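Local coordinates for protein oligogalacturonate lyase (PDB 3PE7) that probably cleaves short oligogalacturonates derived from pectin by beta-elimination in the cytoplasm, using a manganese site held in a seven-bladed beta-propeller, at residues A[157-160]-A[161-165]; A[336-339]-A[340-344]; A[131-135]-A[136-140]; A[214-217]-A[218-221]. All blocks are in the same frame, centred on the assembly; numbering follows the deposited sequence.

Interaction 1: residues A[157-160]-A[161-165]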
# COMPACT_ATOMS: atom_id res chain seq x y z
N LYS A 157 19.91 7.07 -5.60
CA LYS A 157 19.56 6.49 -6.89
C LYS A 157 18.13 6.90 -7.27
O LYS A 157 17.87 7.27 -8.41
CB LYS A 157 19.66 4.96 -6.85
CG LYS A 157 21.10 4.41 -6.81
CD LYS A 157 21.09 2.95 -6.39
CE LYS A 157 22.48 2.33 -6.43
NZ LYS A 157 23.43 2.93 -5.45
N PHE A 158 17.23 6.85 -6.29
CA PHE A 158 15.81 7.20 -6.49
C PHE A 158 15.68 8.66 -6.91
O PHE A 158 14.91 8.98 -7.82
CB PHE A 158 15.02 6.92 -5.20
CG PHE A 158 13.51 6.86 -5.39
CD1 PHE A 158 12.86 5.64 -5.61
CD2 PHE A 158 12.74 8.01 -5.30
CE1 PHE A 158 11.48 5.57 -5.78
CE2 PHE A 158 11.35 7.97 -5.47
CZ PHE A 158 10.72 6.75 -5.70
N HIS A 159 16.47 9.54 -6.28
CA HIS A 159 16.48 10.97 -6.63
C HIS A 159 16.98 11.22 -8.05
O HIS A 159 16.30 11.88 -8.85
CB HIS A 159 17.31 11.76 -5.61
CG HIS A 159 17.32 13.24 -5.86
ND1 HIS A 159 18.28 13.87 -6.62
CD2 HIS A 159 16.47 14.21 -5.45
CE1 HIS A 159 18.03 15.16 -6.67
NE2 HIS A 159 16.93 15.40 -5.97
N GLU A 160 18.15 10.67 -8.38
CA GLU A 160 18.80 10.88 -9.67
C GLU A 160 18.04 10.26 -10.84
O GLU A 160 18.13 10.74 -11.98
CB GLU A 160 20.24 10.34 -9.66
CG GLU A 160 21.19 11.10 -8.70
CD GLU A 160 21.28 12.58 -9.00
OE1 GLU A 160 21.53 12.95 -10.17
OE2 GLU A 160 21.11 13.39 -8.06
N PHE A 161 17.31 9.18 -10.56
CA PHE A 161 16.59 8.45 -11.60
C PHE A 161 15.58 9.35 -12.33
O PHE A 161 15.39 9.24 -13.54
CB PHE A 161 15.87 7.25 -10.99
CG PHE A 161 15.29 6.33 -12.01
CD1 PHE A 161 16.10 5.67 -12.93
CD2 PHE A 161 13.92 6.10 -12.05
CE1 PHE A 161 15.55 4.81 -13.88
CE2 PHE A 161 13.37 5.23 -12.99
CZ PHE A 161 14.18 4.59 -13.91
N TYR A 162 14.95 10.23 -11.57
CA TYR A 162 13.95 11.16 -12.10
C TYR A 162 14.47 11.98 -13.29
O TYR A 162 13.77 12.16 -14.29
CB TYR A 162 13.48 12.10 -10.98
CG TYR A 162 12.72 13.33 -11.45
CD1 TYR A 162 13.33 14.59 -11.44
CD2 TYR A 162 11.40 13.23 -11.89
CE1 TYR A 162 12.64 15.73 -11.87
CE2 TYR A 162 10.71 14.36 -12.33
CZ TYR A 162 11.33 15.60 -12.32
OH TYR A 162 10.64 16.72 -12.74
N PHE A 163 15.72 12.43 -13.20
CA PHE A 163 16.29 13.30 -14.23
C PHE A 163 16.66 12.58 -15.52
O PHE A 163 16.90 13.24 -16.55
CB PHE A 163 17.52 14.03 -13.66
CG PHE A 163 17.22 14.84 -12.44
CD1 PHE A 163 16.77 16.16 -12.56
CD2 PHE A 163 17.37 14.30 -11.17
CE1 PHE A 163 16.50 16.92 -11.42
CE2 PHE A 163 17.09 15.06 -10.01
CZ PHE A 163 16.66 16.37 -10.14
N THR A 164 16.69 11.25 -15.49
CA THR A 164 17.02 10.44 -16.66
C THR A 164 15.88 10.33 -17.67
O THR A 164 16.09 9.83 -18.77
CB THR A 164 17.50 9.02 -16.29
OG1 THR A 164 16.42 8.29 -15.70
CG2 THR A 164 18.69 9.06 -15.34
N LYS A 165 14.68 10.77 -17.29
CA LYS A 165 13.50 10.68 -18.17
C LYS A 165 13.31 9.29 -18.75
O LYS A 165 13.32 9.11 -19.99
CB LYS A 165 13.56 11.73 -19.29
CG LYS A 165 13.34 13.16 -18.82
CD LYS A 165 13.30 14.12 -20.00
CE LYS A 165 13.66 15.52 -19.56
NZ LYS A 165 12.52 16.27 -18.95
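Lys157 O takes the amide hydrogen of Phe161 at 2.9 Å (Phe161 N to Lys157 O), an i to i+4 bond of the short helix 155-161. The lysine side chain leads away to a salt bridge with Asp154. The ring of Phe158 meets Trp155 and Trp189, and the next residue, His159, brings side chains together. With chi1 at -177° its CG lies beside its own carbonyl carbon, which leans the imidazole along the chain toward Phe163. His159 CE1 reaches the edge of the Phe163 ring, 3.5 Å from CE2 and close to the phenyl plane. The two rings cross obliquely, with 54° between their planes. His159 ND1 gives its hydrogen to Glu160 OE2 at 3.2 Å; the oxygen lies in the imidazole plane but is met from above the carboxylate. This His-carboxylate pair steadies the ring's rotation, while OE2 also has a salt bridge with Lys156. Glu160 O receives Phe163 N at 3.2 Å, an i+3 bond that tightens the chain, and Thr164 CG2 rests 3.8 Å from Glu160 O. One residue on, Phe161 O is gripped twice by Thr164, through its N at 3.1 Å and through OG1 at 2.6 Å. Tyr162 CD1 covers the centre of one Phe163 face. Helix 155-161 comes between strands 138-145 and 168-174 in the chain: Phe161 meets Trp189 edge-to-face, while His159 and Tyr162 rest on Pro210 in the loop between strands 202-207 and 218-222.

Interaction 2: residues A[336-339]-A[340-344]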
# COMPACT_ATOMS: atom_id res chain seq x y z
N ALA A 336 -2.65 5.05 19.47
CA ALA A 336 -1.63 4.13 19.96
C ALA A 336 -0.28 4.51 19.38
O ALA A 336 -0.19 5.34 18.49
CB ALA A 336 -1.97 2.70 19.58
N ARG A 337 0.77 3.90 19.92
CA ARG A 337 2.12 4.08 19.41
C ARG A 337 2.41 3.00 18.39
O ARG A 337 2.12 1.82 18.62
CB ARG A 337 3.13 3.93 20.56
CG ARG A 337 2.90 4.89 21.74
CD ARG A 337 3.83 4.53 22.93
NE ARG A 337 5.23 4.83 22.60
CZ ARG A 337 5.82 6.00 22.78
NH1 ARG A 337 5.15 7.02 23.34
NH2 ARG A 337 7.07 6.17 22.41
N HIS A 338 2.99 3.37 17.25
CA HIS A 338 3.62 2.36 16.40
C HIS A 338 5.06 2.05 16.88
O HIS A 338 5.50 0.88 16.83
CB HIS A 338 3.55 2.73 14.90
CG HIS A 338 4.35 3.93 14.52
ND1 HIS A 338 3.77 5.11 14.09
CD2 HIS A 338 5.68 4.13 14.45
CE1 HIS A 338 4.72 5.99 13.81
NE2 HIS A 338 5.89 5.41 14.02
N ASP A 339 5.77 3.08 17.34
CA ASP A 339 7.16 2.91 17.84
C ASP A 339 8.13 2.25 16.85
O ASP A 339 9.12 1.61 17.27
CB ASP A 339 7.19 2.13 19.17
CG ASP A 339 7.04 3.01 20.39
OD1 ASP A 339 7.57 4.16 20.38
OD2 ASP A 339 6.40 2.55 21.36
N THR A 340 7.89 2.38 15.55
CA THR A 340 8.83 1.81 14.58
C THR A 340 10.14 2.60 14.56
O THR A 340 10.14 3.81 14.84
CB THR A 340 8.23 1.64 13.17
OG1 THR A 340 8.99 0.64 12.48
CG2 THR A 340 8.29 2.93 12.35
N SER A 341 11.22 1.92 14.23
CA SER A 341 12.56 2.53 14.14
C SER A 341 12.80 3.14 12.77
O SER A 341 13.73 3.96 12.60
CB SER A 341 13.65 1.49 14.41
OG SER A 341 13.81 0.64 13.28
N TRP A 342 12.00 2.70 11.79
CA TRP A 342 12.18 3.03 10.37
C TRP A 342 13.44 2.45 9.74
O TRP A 342 13.80 2.80 8.59
CB TRP A 342 12.13 4.55 10.16
CG TRP A 342 10.86 5.18 10.67
CD1 TRP A 342 10.69 5.82 11.88
CD2 TRP A 342 9.60 5.27 9.99
NE1 TRP A 342 9.40 6.28 11.99
CE2 TRP A 342 8.71 5.97 10.84
CE3 TRP A 342 9.13 4.81 8.75
CZ2 TRP A 342 7.38 6.21 10.50
CZ3 TRP A 342 7.79 5.06 8.41
CH2 TRP A 342 6.94 5.75 9.29
N LYS A 343 14.11 1.53 10.45
CA LYS A 343 15.39 0.99 9.98
C LYS A 343 15.15 0.06 8.81
O LYS A 343 14.06 -0.50 8.62
CB LYS A 343 16.12 0.23 11.11
CG LYS A 343 16.78 1.16 12.12
CD LYS A 343 17.29 0.40 13.34
CE LYS A 343 17.92 1.37 14.34
NZ LYS A 343 18.44 0.69 15.57
N VAL A 344 16.21 -0.13 8.02
CA VAL A 344 16.19 -1.09 6.93
C VAL A 344 16.47 -2.49 7.47
O VAL A 344 17.40 -2.69 8.27
CB VAL A 344 17.25 -0.69 5.87
CG1 VAL A 344 17.39 -1.76 4.78
CG2 VAL A 344 16.90 0.68 5.28
O HOH W 1 8.48 7.68 14.25
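His338, Thr340 and Trp342 form a local cluster of alternate side chains where strand 331-337, the last of its blade, runs into a loop of the beta-propeller near the manganese site. His338 has its ring swung back between its own N and carbonyl carbon (chi1 66°), which brings the imidazole edge to the backbone of Thr340, two residues on: His338 CD2 lies 3.0 Å from Thr340 N, near the ring plane, and 3.6 Å from Thr340 CG2. That methyl is shared, because it also sits over the centre of one face of the Trp342 indole. The imidazole and indole planes are nearly perpendicular, at 83°, yet the approach is oblique, with His338 NE2 3.9 Å from Trp342 CZ2. Arg337 and Asp339, on either side of His338 in sequence, are clasped side-on, NE to OD2 at 2.8 Å and NH2 to OD1 at 2.9 Å. Ser341 OG accepts from Lys343 N, an ST turn that spans Trp342, and is also hydrogen-bonded to Asp370. Trp342 also meets His353, a manganese ligand, edge-to-face, consistent with a second-shell place for the indole. One water lies in the indole plane: Trp342 NE1 donates to it at 2.8 Å, and its link to His338 NE2, at 3.5 Å, is weak.

Interaction 3: residues A[131-135]-A[136-140]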
# COMPACT_ATOMS: atom_id res chain seq x y z
N VAL A 131 -2.07 -3.26 -9.62
CA VAL A 131 -3.31 -3.02 -8.85
C VAL A 131 -4.51 -3.46 -9.67
O VAL A 131 -4.61 -3.12 -10.84
CB VAL A 131 -3.45 -1.52 -8.46
CG1 VAL A 131 -4.86 -1.21 -7.90
CG2 VAL A 131 -2.38 -1.14 -7.45
N ALA A 132 -5.41 -4.22 -9.05
CA ALA A 132 -6.57 -4.75 -9.78
C ALA A 132 -7.73 -3.77 -9.79
O ALA A 132 -7.83 -2.88 -8.95
CB ALA A 132 -7.01 -6.08 -9.18
N ASN A 133 -8.62 -3.96 -10.77
CA ASN A 133 -9.93 -3.33 -10.73
C ASN A 133 -10.82 -4.01 -9.67
O ASN A 133 -10.48 -5.06 -9.14
CB ASN A 133 -10.56 -3.36 -12.13
CG ASN A 133 -10.89 -4.77 -12.61
OD1 ASN A 133 -10.32 -5.75 -12.15
ND2 ASN A 133 -11.83 -4.88 -13.54
N SER A 134 -11.96 -3.39 -9.34
CA SER A 134 -12.80 -3.93 -8.28
C SER A 134 -13.30 -5.34 -8.58
O SER A 134 -13.41 -6.18 -7.68
CB SER A 134 -13.98 -3.00 -8.01
OG SER A 134 -13.52 -1.77 -7.47
N ASP A 135 -13.60 -5.60 -9.87
CA ASP A 135 -14.05 -6.90 -10.32
C ASP A 135 -12.96 -7.99 -10.32
O ASP A 135 -13.26 -9.19 -10.44
CB ASP A 135 -14.69 -6.78 -11.71
CG ASP A 135 -16.08 -6.14 -11.66
OD1 ASP A 135 -16.72 -6.18 -10.58
OD2 ASP A 135 -16.53 -5.61 -12.69
N CYS A 136 -11.70 -7.56 -10.18
CA CYS A 136 -10.52 -8.43 -10.23
C CYS A 136 -10.48 -9.22 -11.55
O CYS A 136 -10.35 -10.45 -11.56
CB CYS A 136 -10.43 -9.34 -8.99
SG CYS A 136 -8.75 -9.93 -8.66
N THR A 137 -10.63 -8.47 -12.65
CA THR A 137 -10.54 -9.04 -13.99
C THR A 137 -9.41 -8.41 -14.81
O THR A 137 -9.04 -8.95 -15.87
CB THR A 137 -11.88 -8.89 -14.77
OG1 THR A 137 -12.24 -7.50 -14.87
CG2 THR A 137 -12.98 -9.70 -14.12
N LYS A 138 -8.88 -7.29 -14.32
CA LYS A 138 -7.83 -6.51 -14.99
C LYS A 138 -6.84 -5.95 -13.96
O LYS A 138 -7.21 -5.74 -12.81
CB LYS A 138 -8.42 -5.34 -15.79
CG LYS A 138 -9.21 -5.75 -17.04
CD LYS A 138 -9.90 -4.56 -17.68
CE LYS A 138 -11.16 -4.21 -16.91
NZ LYS A 138 -12.00 -3.19 -17.62
N LEU A 139 -5.60 -5.71 -14.39
CA LEU A 139 -4.57 -5.08 -13.56
C LEU A 139 -3.97 -3.90 -14.29
O LEU A 139 -3.88 -3.90 -15.52
CB LEU A 139 -3.42 -6.05 -13.30
CG LEU A 139 -3.58 -7.36 -12.55
CD1 LEU A 139 -2.21 -8.03 -12.55
CD2 LEU A 139 -4.06 -7.14 -11.13
N VAL A 140 -3.58 -2.87 -13.53
CA VAL A 140 -2.70 -1.83 -14.07
C VAL A 140 -1.34 -1.86 -13.36
O VAL A 140 -1.26 -2.20 -12.17
CB VAL A 140 -3.30 -0.40 -14.03
CG1 VAL A 140 -4.35 -0.24 -15.14
CG2 VAL A 140 -3.91 -0.06 -12.66
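Asn133 OD1 is gripped by two backbone amides across the turn of the beta hairpin formed by strands 124-132 and 138-145. Thr137 N comes in the carbonyl plane, on a lone pair, at 2.8 Å from Asn133 OD1; Lys138 N approaches from above that plane, at 3.0 Å from the same oxygen. The other arm of the amide is held too: Asn133 ND2 donates to Thr137 OG1 at 3.0 Å, nearly straight at 166° and within the amide plane, and also to Asp200. With both ends engaged, the rotation of the buried amide is fixed. Asn133 reaches inward because its CG stands between backbone N and carbonyl carbon (chi1 66°), which carries the amide across the turn to Thr137 and Lys138. The backbone itself makes a type I turn from Asn133 to Cys136, closed by Cys136 N to Asn133 O at 3.0 Å, and Cys136 then takes a left-handed conformation that leads the chain back. Asn133 N bonds to Lys138 O beyond it. Lys138 passes the Asn133 amide at about a right angle, its CE beside ND2, on the way to salt bridges with Glu223 and Asp200. Farther along, Val131 and Val140 are a hydrogen-bonded pair and exchange two backbone bonds. Ala132 and Leu139, the non-hydrogen-bonded pair, put their side chains on the other sheet face, against Phe87 of the preceding blade; the valine face turns to the following blade, where Val131 meets Ile194 and Val140 meets Tyr195. Leu139 touches Ala132 through its CD2 branch, 3.7 Å from Ala132 CB.

Interaction 4: residues A[214-217]-A[218-221]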
# COMPACT_ATOMS: atom_id res chain seq x y z
N VAL A 214 8.54 17.85 -9.43
CA VAL A 214 7.60 17.35 -10.42
C VAL A 214 6.63 18.46 -10.85
O VAL A 214 6.18 19.25 -10.02
CB VAL A 214 6.85 16.07 -9.95
CG1 VAL A 214 7.83 14.92 -9.78
CG2 VAL A 214 6.06 16.30 -8.65
N ASP A 215 6.34 18.51 -12.15
CA ASP A 215 5.34 19.42 -12.71
C ASP A 215 4.00 19.32 -11.96
O ASP A 215 3.44 20.32 -11.51
CB ASP A 215 5.18 19.20 -14.24
CG ASP A 215 4.71 17.76 -14.63
OD1 ASP A 215 4.18 17.61 -15.75
OD2 ASP A 215 4.87 16.79 -13.85
N ALA A 216 3.52 18.09 -11.81
CA ALA A 216 2.32 17.81 -11.03
C ALA A 216 2.38 16.35 -10.64
O ALA A 216 2.74 15.49 -11.45
CB ALA A 216 1.05 18.09 -11.83
N ARG A 217 2.06 16.09 -9.38
CA ARG A 217 2.11 14.75 -8.85
C ARG A 217 1.04 13.86 -9.47
O ARG A 217 1.34 12.81 -10.00
CB ARG A 217 1.92 14.80 -7.34
CG ARG A 217 2.83 13.92 -6.59
CD ARG A 217 2.43 12.48 -6.53
NE ARG A 217 3.66 11.73 -6.51
CZ ARG A 217 3.85 10.51 -6.02
NH1 ARG A 217 2.86 9.81 -5.48
NH2 ARG A 217 5.06 9.99 -6.09
N MET A 218 -0.21 14.30 -9.40
CA MET A 218 -1.36 13.41 -9.57
C MET A 218 -2.07 13.62 -10.90
O MET A 218 -2.39 14.74 -11.28
CB MET A 218 -2.37 13.61 -8.43
CG MET A 218 -1.85 13.29 -7.03
SD MET A 218 -2.96 13.99 -5.76
CE MET A 218 -4.31 12.86 -5.80
N TRP A 219 -2.32 12.50 -11.58
CA TRP A 219 -2.95 12.49 -12.90
C TRP A 219 -4.06 11.46 -12.97
O TRP A 219 -4.09 10.48 -12.21
CB TRP A 219 -1.90 12.17 -13.97
CG TRP A 219 -0.86 13.24 -14.04
CD1 TRP A 219 0.18 13.43 -13.17
CD2 TRP A 219 -0.78 14.31 -14.99
NE1 TRP A 219 0.91 14.53 -13.53
CE2 TRP A 219 0.35 15.09 -14.65
CE3 TRP A 219 -1.54 14.68 -16.12
CZ2 TRP A 219 0.74 16.23 -15.37
CZ3 TRP A 219 -1.14 15.82 -16.86
CH2 TRP A 219 -0.02 16.57 -16.47
N LEU A 220 -5.02 11.71 -13.85
CA LEU A 220 -6.02 10.72 -14.20
C LEU A 220 -5.93 10.49 -15.70
O LEU A 220 -5.53 11.37 -16.46
CB LEU A 220 -7.43 11.21 -13.86
CG LEU A 220 -7.79 11.52 -12.41
CD1 LEU A 220 -9.24 12.01 -12.40
CD2 LEU A 220 -7.68 10.26 -11.56
N ILE A 221 -6.30 9.29 -16.12
CA ILE A 221 -6.45 9.00 -17.55
C ILE A 221 -7.59 8.01 -17.71
O ILE A 221 -7.88 7.21 -16.80
CB ILE A 221 -5.12 8.46 -18.17
CG1 ILE A 221 -5.14 8.51 -19.70
CG2 ILE A 221 -4.78 7.05 -17.63
CD1 ILE A 221 -3.74 8.33 -20.32
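Trp219 folds its indole back along the chain against Asp215, Ala216 and Arg217, the residues that lead into strand 218-222. From CB, the first torsion (chi1 -64°) sets CG beside the backbone N, and so on the side from which the chain arrives. CD1 is the first ring atom to meet the loop, 3.4 Å from Arg217 O at the ring edge. Next comes NE1, which donates to Ala216 O at 2.9 Å. The oxygen lies close to the indole plane, but the nitrogen stands well above the carbonyl plane of Ala216, 57° out of it, so the hydrogen is not directed at a lone pair. Past the nitrogen, CZ2 packs 4.0 Å from Ala216 CB, and the same CZ2 is 3.7 Å from Asp215 OD1. The carboxylate approaches the ring obliquely, the planes 31° apart. The other oxygen, OD2, takes a weak bond from Ala216 N and is hydrogen-bonded to His207 ND1. In the propeller blade this ring lies over the neighbouring strand 202-207, stacked on His207 and meeting Phe205, with Lys230 of strand 229-230 also in touch. Arg217 turns away from the indole to salt bridges with Glu243 and Glu208. Chemically, the indole N-H satisfies a buried residue's carbonyl that stands just ahead of the strand, while the Ala216 methyl packs from above the plane, beside NE1 and CZ2. The bond and the packing together fix the tilt of the ring, and Asp215 is tied both to the local backbone and to the histidine on which that ring stacks.

Interactions 1 and 4 touch: Tyr162 OH lies 3.9 Å from Val214 CA, so the turn that follows helix 155-161 packs on the loop before strand 218-222, with centres about 17 Å apart. Interaction 3, at the turn of the hairpin of strands 124-132 and 138-145, comes within about 8 Å of interaction 4 (nearest atoms). Interaction 2 lies on the opposite side of the chain's centre from interaction 3, their centres about 32 Å apart. It is the nearest of the four to the metal: the Trp342 side chain is about 6 Å from manganese, against about 11 Å for those of Phe158 and Arg217 and 14 Å for that of Val131.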